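PDB 3C1A: putative oxidoreductase from Magnetospirillum magnetotacticum, which is probably an NAD(P)-dependent oxidoreductase of the Gfo/Idh/MocA family, with a Rossmann-fold domain for the dinucleotide and a substrate that remains unknown. Local coordinates for residues 124-129 with 278-283; 132-137 with 272-277; 194-199 with 206-211. All coordinates share one frame; numbering follows the deposited sequence. Where two conformers were deposited one is given.

Contact 1 (124-129 with 278-283)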
loop_
_atom_site.group_PDB
_atom_site.type_symbol
_atom_site.label_atom_id
_atom_site.label_comp_id
_atom_site.label_asym_id
_atom_site.label_seq_id
_atom_site.Cartn_x
_atom_site.Cartn_y
_atom_site.Cartn_z
ATOM N N TRP A 124 -3.277 10.651 2.701
ATOM C CA TRP A 124 -2.499 9.758 1.878
ATOM C C TRP A 124 -2.855 8.353 2.287
ATOM O O TRP A 124 -3.144 8.103 3.458
ATOM C CB TRP A 124 -1.002 9.974 2.111
ATOM C CG TRP A 124 -0.411 11.238 1.548
ATOM C CD1 TRP A 124 -1.070 12.346 1.136
ATOM C CD2 TRP A 124 0.984 11.517 1.365
ATOM N NE1 TRP A 124 -0.178 13.319 0.705
ATOM C CE2 TRP A 124 1.087 12.822 0.813
ATOM C CE3 TRP A 124 2.145 10.797 1.585
ATOM C CZ2 TRP A 124 2.313 13.409 0.498
ATOM C CZ3 TRP A 124 3.364 11.398 1.276
ATOM C CH2 TRP A 124 3.427 12.675 0.742
ATOM N N VAL A 125 -2.844 7.425 1.323
ATOM C CA VAL A 125 -2.970 6.023 1.649
ATOM C C VAL A 125 -1.585 5.334 1.522
ATOM O O VAL A 125 -0.849 5.549 0.561
ATOM C CB VAL A 125 -3.995 5.330 0.800
ATOM C CG1 VAL A 125 -4.044 3.836 1.138
ATOM C CG2 VAL A 125 -5.373 6.021 0.988
ATOM N N GLU A 126 -1.245 4.523 2.515
ATOM C CA GLU A 126 0.060 3.854 2.576
ATOM C C GLU A 126 0.111 2.590 1.711
ATOM O O GLU A 126 -0.045 1.468 2.204
ATOM C CB GLU A 126 0.463 3.520 4.027
ATOM C CG GLU A 126 1.995 3.532 4.272
ATOM C CD GLU A 126 2.686 2.184 4.007
ATOM O OE1 GLU A 126 2.318 1.182 4.670
ATOM O OE2 GLU A 126 3.626 2.141 3.165
ATOM N N HIS A 127 0.313 2.796 0.425
ATOM C CA HIS A 127 0.477 1.720 -0.564
ATOM C C HIS A 127 1.972 1.653 -0.748
ATOM O O HIS A 127 2.575 2.450 -1.456
ATOM C CB HIS A 127 -0.173 2.049 -1.893
ATOM C CG HIS A 127 -1.671 2.081 -1.879
ATOM N ND1 HIS A 127 -2.379 3.205 -2.229
ATOM C CD2 HIS A 127 -2.596 1.119 -1.617
ATOM C CE1 HIS A 127 -3.672 2.949 -2.157
ATOM N NE2 HIS A 127 -3.831 1.700 -1.756
ATOM N N THR A 128 2.577 0.720 -0.073
ATOM C CA THR A 128 4.022 0.771 0.124
ATOM C C THR A 128 4.814 0.802 -1.197
ATOM O O THR A 128 5.874 1.417 -1.276
ATOM C CB THR A 128 4.440 -0.413 0.956
ATOM O OG1 THR A 128 3.573 -0.481 2.099
ATOM C CG2 THR A 128 5.886 -0.274 1.412
ATOM N N GLN A 129 4.318 0.119 -2.225
ATOM C CA GLN A 129 5.085 0.033 -3.473
ATOM C C GLN A 129 5.234 1.395 -4.111
ATOM O O GLN A 129 6.201 1.658 -4.799
ATOM C CB GLN A 129 4.429 -0.896 -4.500
ATOM C CG GLN A 129 5.413 -1.217 -5.668
ATOM C CD GLN A 129 6.455 -2.181 -5.229
ATOM O OE1 GLN A 129 7.581 -1.792 -4.886
ATOM N NE2 GLN A 129 6.085 -3.455 -5.163
HETATM N N MSE A 278 14.499 2.603 2.371
HETATM C CA MSE A 278 13.401 1.678 2.574
HETATM C C MSE A 278 12.049 2.286 2.222
HETATM O O MSE A 278 11.774 3.438 2.525
HETATM C CB MSE A 278 13.395 1.123 3.979
HETATM C CG MSE A 278 14.117 -0.200 4.005
HETATM SE SE MSE A 278 13.559 -1.048 5.567
HETATM C CE MSE A 278 14.423 -0.063 6.633
ATOM N N PRO A 279 11.205 1.529 1.512
ATOM C CA PRO A 279 9.926 2.126 1.148
ATOM C C PRO A 279 9.157 2.767 2.300
ATOM O O PRO A 279 8.672 3.888 2.141
ATOM C CB PRO A 279 9.147 0.952 0.543
ATOM C CG PRO A 279 10.220 0.050 -0.001
ATOM C CD PRO A 279 11.369 0.177 0.958
ATOM N N LEU A 280 9.015 2.080 3.435
ATOM C CA LEU A 280 8.237 2.650 4.541
ATOM C C LEU A 280 8.899 3.896 5.108
ATOM O O LEU A 280 8.223 4.825 5.542
ATOM C CB LEU A 280 7.983 1.621 5.637
ATOM C CG LEU A 280 7.162 2.050 6.844
ATOM C CD1 LEU A 280 5.792 2.472 6.395
ATOM C CD2 LEU A 280 7.088 0.897 7.853
ATOM N N THR A 281 10.219 3.907 5.151
ATOM C CA THR A 281 10.919 5.093 5.576
ATOM C C THR A 281 10.582 6.248 4.637
ATOM O O THR A 281 10.254 7.343 5.098
ATOM C CB THR A 281 12.429 4.857 5.673
ATOM O OG1 THR A 281 12.691 3.816 6.630
ATOM C CG2 THR A 281 13.129 6.130 6.069
ATOM N N ARG A 282 10.585 5.984 3.326
ATOM C CA ARG A 282 10.201 6.975 2.332
ATOM C C ARG A 282 8.802 7.487 2.483
ATOM O O ARG A 282 8.591 8.685 2.407
ATOM C CB ARG A 282 10.350 6.401 0.935
ATOM C CG ARG A 282 10.241 7.428 -0.189
ATOM C CD ARG A 282 10.928 6.887 -1.424
ATOM N NE ARG A 282 10.708 7.768 -2.552
ATOM C CZ ARG A 282 11.589 8.657 -2.986
ATOM N NH1 ARG A 282 12.775 8.807 -2.400
ATOM N NH2 ARG A 282 11.275 9.412 -4.027
ATOM N N ALA A 283 7.840 6.574 2.684
ATOM C CA ALA A 283 6.429 6.935 2.903
ATOM C C ALA A 283 6.214 7.914 4.061
ATOM O O ALA A 283 5.564 8.956 3.896
ATOM C CB ALA A 283 5.605 5.670 3.132
#
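The outermost strand of the parallel Rossmann sheet, 123-126, runs out here under the start of helix 279-290: Glu-126 and Thr-128 meet Pro-279, Leu-280 and Ala-283. The short strand and helix axes are nearly antiparallel, at 166°, and no hydrogen bond crosses between them. Glu-126 is the centre of an inverse gamma turn closed by His-127 N and Val-125 O, which ends the strand. Its side chain bends at chi2 (-89°) and brings the carboxylate in below the helix, crossing Leu-280 at about a right angle. There OE2 has two apolar neighbours, Leu-280 CD1 at 3.9 Å and Ala-283 CB at 4.0 Å. The same oxygen accepts a hydrogen bond from Thr-128 OG1 (2.8 Å), which reaches it on the syn side, 30° out of the carboxylate plane, so one oxygen of this buried carboxylate has a hydrogen-bond partner two residues on in its own segment. An alanine in place of Glu-126 would probably leave the Thr-128 hydroxyl without this acceptor and open a gap beneath Leu-280 CD1 and Ala-283 CB. Tyr-25 of helix 25-31 touches the side chains of both Glu-126 and Leu-280, which brings a third element to the contact. His-127 sets off away from the helix and touches Lys-100, which belongs to the Glu-Lys-Pro sequence characteristic of this family, and its ND1 is hydrogen-bonded to Ser-299. Trp-124, whose NE1 is bound to the carbonyl of Glu-295, approaches the helix with the far end of its indole, CZ3 lying 4.2 Å from Ala-283 O at an oblique angle. The tightest touch is made by Thr-128: with CG2 anti to the backbone N, the methyl meets the Pro-279 ring, CG2 to CB 3.6 Å.

Contact 2 (132-137 with 272-277)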
loop_
_atom_site.group_PDB
_atom_site.type_symbol
_atom_site.label_atom_id
_atom_site.label_comp_id
_atom_site.label_asym_id
_atom_site.label_seq_id
_atom_site.Cartn_x
_atom_site.Cartn_y
_atom_site.Cartn_z
ATOM N N ASN A 132 8.370 2.980 -3.057
ATOM C CA ASN A 132 9.564 2.157 -3.202
ATOM C C ASN A 132 10.468 2.766 -4.266
ATOM O O ASN A 132 10.026 2.970 -5.397
ATOM C CB ASN A 132 9.121 0.746 -3.604
ATOM C CG ASN A 132 10.278 -0.228 -3.719
ATOM O OD1 ASN A 132 11.448 0.157 -3.674
ATOM N ND2 ASN A 132 9.953 -1.497 -3.924
ATOM N N PRO A 133 11.746 3.069 -3.936
ATOM C CA PRO A 133 12.610 3.569 -5.017
ATOM C C PRO A 133 12.751 2.684 -6.276
ATOM O O PRO A 133 12.990 3.205 -7.345
ATOM C CB PRO A 133 13.975 3.726 -4.324
ATOM C CG PRO A 133 13.602 3.974 -2.890
ATOM C CD PRO A 133 12.459 3.054 -2.638
ATOM N N ALA A 134 12.583 1.378 -6.152
ATOM C CA ALA A 134 12.634 0.504 -7.299
ATOM C C ALA A 134 11.449 0.748 -8.265
ATOM O O ALA A 134 11.627 0.673 -9.478
ATOM C CB ALA A 134 12.676 -0.954 -6.835
ATOM N N TRP A 135 10.257 1.050 -7.727
ATOM C CA TRP A 135 9.048 1.294 -8.524
ATOM C C TRP A 135 9.180 2.632 -9.236
ATOM O O TRP A 135 8.878 2.765 -10.420
ATOM C CB TRP A 135 7.796 1.264 -7.634
ATOM C CG TRP A 135 6.556 1.574 -8.390
ATOM C CD1 TRP A 135 5.756 2.640 -8.228
ATOM C CD2 TRP A 135 5.983 0.788 -9.435
ATOM N NE1 TRP A 135 4.702 2.585 -9.112
ATOM C CE2 TRP A 135 4.830 1.452 -9.869
ATOM C CE3 TRP A 135 6.353 -0.410 -10.068
ATOM C CZ2 TRP A 135 4.059 0.975 -10.904
ATOM C CZ3 TRP A 135 5.578 -0.884 -11.086
ATOM C CH2 TRP A 135 4.447 -0.196 -11.501
ATOM N N GLU A 136 9.675 3.611 -8.496
ATOM C CA GLU A 136 9.996 4.911 -9.053
ATOM C C GLU A 136 11.025 4.801 -10.199
ATOM O O GLU A 136 10.856 5.429 -11.246
ATOM C CB GLU A 136 10.467 5.841 -7.934
ATOM C CG GLU A 136 9.366 6.127 -6.880
ATOM C CD GLU A 136 9.879 6.791 -5.613
ATOM O OE1 GLU A 136 11.012 7.306 -5.628
ATOM O OE2 GLU A 136 9.151 6.787 -4.592
ATOM N N ALA A 137 12.054 3.976 -10.001
ATOM C CA ALA A 137 13.078 3.685 -11.034
ATOM C C ALA A 137 12.502 2.937 -12.252
ATOM O O ALA A 137 12.894 3.218 -13.380
ATOM C CB ALA A 137 14.214 2.903 -10.456
ATOM N N LEU A 272 19.312 -2.382 -13.429
ATOM C CA LEU A 272 19.179 -0.924 -13.458
ATOM C C LEU A 272 19.433 -0.389 -12.064
ATOM O O LEU A 272 19.135 -1.060 -11.082
ATOM C CB LEU A 272 17.776 -0.517 -13.902
ATOM C CG LEU A 272 17.321 -1.013 -15.281
ATOM C CD1 LEU A 272 15.924 -0.509 -15.567
ATOM C CD2 LEU A 272 18.292 -0.554 -16.357
ATOM N N THR A 273 19.979 0.816 -11.976
ATOM C CA THR A 273 20.323 1.409 -10.681
ATOM C C THR A 273 19.087 1.784 -9.859
ATOM O O THR A 273 18.184 2.491 -10.324
ATOM C CB THR A 273 21.201 2.659 -10.846
ATOM O OG1 THR A 273 22.390 2.306 -11.569
ATOM C CG2 THR A 273 21.578 3.244 -9.476
ATOM N N VAL A 274 19.060 1.285 -8.633
ATOM C CA VAL A 274 18.003 1.590 -7.682
ATOM C C VAL A 274 18.684 1.904 -6.351
ATOM O O VAL A 274 19.592 1.195 -5.913
ATOM C CB VAL A 274 17.019 0.416 -7.519
ATOM C CG1 VAL A 274 15.967 0.737 -6.455
ATOM C CG2 VAL A 274 16.341 0.092 -8.860
ATOM N N THR A 275 18.254 2.983 -5.732
ATOM C CA THR A 275 18.833 3.422 -4.473
ATOM C C THR A 275 18.110 2.765 -3.294
ATOM O O THR A 275 17.068 2.125 -3.458
ATOM C CB THR A 275 18.815 4.939 -4.393
ATOM O OG1 THR A 275 17.477 5.415 -4.544
ATOM C CG2 THR A 275 19.702 5.511 -5.515
ATOM N N ASP A 276 18.691 2.895 -2.106
ATOM C CA ASP A 276 18.404 1.926 -1.047
ATOM C C ASP A 276 17.484 2.400 0.107
ATOM O O ASP A 276 17.315 1.674 1.073
ATOM C CB ASP A 276 19.724 1.338 -0.542
ATOM C CG ASP A 276 20.419 0.463 -1.614
ATOM O OD1 ASP A 276 19.960 -0.686 -1.834
ATOM O OD2 ASP A 276 21.403 0.926 -2.232
ATOM N N GLU A 277 16.886 3.582 0.001
ATOM C CA GLU A 277 15.960 4.001 1.038
ATOM C C GLU A 277 14.851 2.973 1.144
ATOM O O GLU A 277 14.331 2.497 0.132
ATOM C CB GLU A 277 15.389 5.398 0.791
ATOM C CG GLU A 277 14.463 5.865 1.919
ATOM C CD GLU A 277 13.989 7.295 1.772
ATOM O OE1 GLU A 277 13.942 7.802 0.649
ATOM O OE2 GLU A 277 13.670 7.932 2.791
#
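The pyrrolidine ring of Pro-133 is the one ring that meets the 272-277 chain, and backbone oxygens line its carbon atoms: Glu-277 O sits 3.4 Å from both CG and CD, and Thr-275 O lies 3.6 Å from CB. The flat amide of Asn-132, one residue earlier, serves its own helix. Ala-134 N donates to Asn-132 OD1 from well above the carbonyl plane (3.0 Å, 61° out of it), an N-cap bond that fixes the start of helix 133-140, while ND2 is bonded to Gln-129 OE1. Val-274 carries the apolar part of the contact, set over Ala-134 and Ala-137, one helical turn apart. With CG1 anti to the backbone N (chi1 177°), that methyl presses on Ala-134, 3.4 Å from CA and 3.7 Å from CB. CG2 reaches Ala-137 CB at 3.9 Å, and Thr-273 O comes almost as near to the same methyl, Ala-137 CB, at 4.0 Å. No hydrogen bond joins the two segments, so the irregular 272-277 chain is laid on the helix by van der Waals packing of side chains and backbone carbonyls. Glu-277 turns its carboxylate to Arg-285. Leu-253 touches both Val-274 and Ala-137, and Trp-135, directed away from the 272-277 chain, packs against Met-245 of strand 242-246 and Met-179 and Leu-183 of helix 168-184, its NE1 hydrogen-bonded to Asp-182.

Contact 3 (194-199 with 206-211)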
loop_
_atom_site.group_PDB
_atom_site.type_symbol
_atom_site.label_atom_id
_atom_site.label_comp_id
_atom_site.label_asym_id
_atom_site.label_seq_id
_atom_site.Cartn_x
_atom_site.Cartn_y
_atom_site.Cartn_z
ATOM N N SER A 194 -10.331 -14.968 -10.643
ATOM C CA SER A 194 -10.414 -16.390 -10.930
ATOM C C SER A 194 -9.602 -17.165 -9.919
ATOM O O SER A 194 -8.371 -17.007 -9.821
ATOM C CB SER A 194 -9.922 -16.700 -12.335
ATOM O OG SER A 194 -10.266 -18.031 -12.695
ATOM N N TRP A 195 -10.315 -18.009 -9.182
ATOM C CA TRP A 195 -9.730 -18.855 -8.156
ATOM C C TRP A 195 -9.354 -20.194 -8.749
ATOM O O TRP A 195 -10.219 -20.961 -9.172
ATOM C CB TRP A 195 -10.712 -19.072 -7.010
ATOM C CG TRP A 195 -10.924 -17.845 -6.191
ATOM C CD1 TRP A 195 -11.813 -16.858 -6.431
ATOM C CD2 TRP A 195 -10.216 -17.474 -5.008
ATOM N NE1 TRP A 195 -11.716 -15.884 -5.470
ATOM C CE2 TRP A 195 -10.737 -16.239 -4.583
ATOM C CE3 TRP A 195 -9.203 -18.066 -4.265
ATOM C CZ2 TRP A 195 -10.277 -15.596 -3.452
ATOM C CZ3 TRP A 195 -8.753 -17.443 -3.155
ATOM C CH2 TRP A 195 -9.280 -16.212 -2.746
ATOM N N ALA A 196 -8.069 -20.475 -8.760
ATOM C CA ALA A 196 -7.552 -21.769 -9.165
ATOM C C ALA A 196 -7.830 -22.853 -8.124
ATOM O O ALA A 196 -8.121 -24.024 -8.468
ATOM C CB ALA A 196 -6.018 -21.650 -9.392
ATOM N N ALA A 197 -7.696 -22.463 -6.853
ATOM C CA ALA A 197 -7.808 -23.361 -5.684
ATOM C C ALA A 197 -8.212 -22.492 -4.499
ATOM O O ALA A 197 -7.663 -21.389 -4.320
ATOM C CB ALA A 197 -6.470 -24.028 -5.372
ATOM N N ARG A 198 -9.201 -22.971 -3.743
ATOM C CA ARG A 198 -9.756 -22.263 -2.601
ATOM C C ARG A 198 -10.224 -23.268 -1.549
ATOM O O ARG A 198 -11.019 -24.142 -1.829
ATOM C CB ARG A 198 -10.966 -21.459 -3.069
ATOM C CG ARG A 198 -11.334 -20.282 -2.181
ATOM C CD ARG A 198 -12.582 -19.665 -2.763
ATOM N NE ARG A 198 -12.798 -18.288 -2.354
ATOM C CZ ARG A 198 -13.619 -17.451 -2.992
ATOM N NH1 ARG A 198 -14.298 -17.833 -4.074
ATOM N NH2 ARG A 198 -13.758 -16.209 -2.545
ATOM N N GLY A 199 -9.747 -23.129 -0.333
ATOM C CA GLY A 199 -10.127 -24.057 0.730
ATOM C C GLY A 199 -9.893 -23.350 2.047
ATOM O O GLY A 199 -9.804 -22.126 2.082
ATOM N N ALA A 206 -7.372 -20.466 2.487
ATOM C CA ALA A 206 -6.120 -20.936 1.919
ATOM C C ALA A 206 -6.407 -21.069 0.424
ATOM O O ALA A 206 -7.333 -21.792 0.026
ATOM C CB ALA A 206 -5.748 -22.305 2.507
ATOM N N GLY A 207 -5.643 -20.359 -0.400
ATOM C CA GLY A 207 -5.882 -20.409 -1.824
ATOM C C GLY A 207 -4.990 -19.611 -2.738
ATOM O O GLY A 207 -3.948 -19.079 -2.337
ATOM N N ASP A 208 -5.442 -19.574 -3.989
ATOM C CA ASP A 208 -4.691 -19.130 -5.162
ATOM C C ASP A 208 -5.673 -18.429 -6.086
ATOM O O ASP A 208 -6.520 -19.098 -6.652
ATOM C CB ASP A 208 -4.122 -20.357 -5.873
ATOM C CG ASP A 208 -3.113 -20.018 -6.992
ATOM O OD1 ASP A 208 -2.925 -18.820 -7.330
ATOM O OD2 ASP A 208 -2.524 -20.991 -7.578
ATOM N N VAL A 209 -5.546 -17.097 -6.237
ATOM C CA VAL A 209 -6.458 -16.324 -7.065
ATOM C C VAL A 209 -5.637 -15.474 -8.025
ATOM O O VAL A 209 -4.512 -15.067 -7.718
ATOM C CB VAL A 209 -7.418 -15.455 -6.250
ATOM C CG1 VAL A 209 -6.641 -14.420 -5.429
ATOM C CG2 VAL A 209 -8.453 -14.768 -7.152
ATOM N N THR A 210 -6.158 -15.329 -9.238
ATOM C CA THR A 210 -5.635 -14.356 -10.180
ATOM C C THR A 210 -6.696 -13.303 -10.506
ATOM O O THR A 210 -7.817 -13.653 -10.910
ATOM C CB THR A 210 -5.070 -15.009 -11.449
ATOM O OG1 THR A 210 -3.849 -15.692 -11.093
ATOM C CG2 THR A 210 -4.741 -13.906 -12.491
ATOM N N LEU A 211 -6.336 -12.031 -10.308
ATOM C CA LEU A 211 -7.149 -10.889 -10.724
ATOM C C LEU A 211 -6.746 -10.447 -12.120
ATOM O O LEU A 211 -5.573 -10.240 -12.378
ATOM C CB LEU A 211 -7.022 -9.698 -9.764
ATOM C CG LEU A 211 -7.238 -9.982 -8.280
ATOM C CD1 LEU A 211 -7.285 -8.680 -7.547
ATOM C CD2 LEU A 211 -8.499 -10.807 -8.035
#
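Trp-195 and Val-209 form the centre of this strand pair. Val-209 CB stands over the six-membered ring, 3.6 Å from its centroid and only 9° off the normal, a CH-pi contact, and CG2 extends across to CE2 at 3.7 Å. Both side chains start on the same face of the sheet, and with Trp-195 CG anti to the carbonyl carbon (chi1 -71°) the indole is brought alongside Val-209. Over the opposite face of the indole lies Arg-198 NE, itself in a salt bridge with Glu-205. Gly-207 CA is at the ring edge, 4.3 Å from CZ3; a side chain here would clash with Ala-197 O and crowd the indole. The backbone sets this register. Ser-194 and Thr-210 exchange two hydrogen bonds, the Thr-210 N to Ser-194 O bond nearly straight, and Gly-199 and Ala-206 exchange two more at the other end. Between them Asp-208 faces two residues: its O accepts from Ala-196 N (3.0 Å) and its N donates to Ala-197 O (2.9 Å). Its carboxylate, on the other face, is in a salt bridge with Arg-223 of strand 218-225. Met-168 of helix 168-184 packs on both Trp-195 and Val-209. Ala-196 and Ala-197 set against the single Asp-208 make a classic beta bulge, turning the outer strand of a beta hairpin at the margin of the mixed sheet in the Gfo/Idh/MocA C-terminal domain.

Contacts 1 and 2 are neighbours, their centres about 13 Å apart, and both take up the chain leading into helix 279-290: contact 2 holds the loop before it, contact 1 its first turn. Pro-279 packs on Asn-132, and Arg-282 reaches Glu-136 in a salt bridge made in one of two conformers. Both are partly buried, with contact 1 nearer the middle of the molecule, and neither has a hydrogen bond across it. Contact 3 differs in place and chemistry. Lying at the surface, its centre about 27 and 31 Å from those of contacts 1 and 2, it touches neither, and six backbone hydrogen bonds between strands close in sequence define it, with a CH-pi contact of valine on tryptophan added.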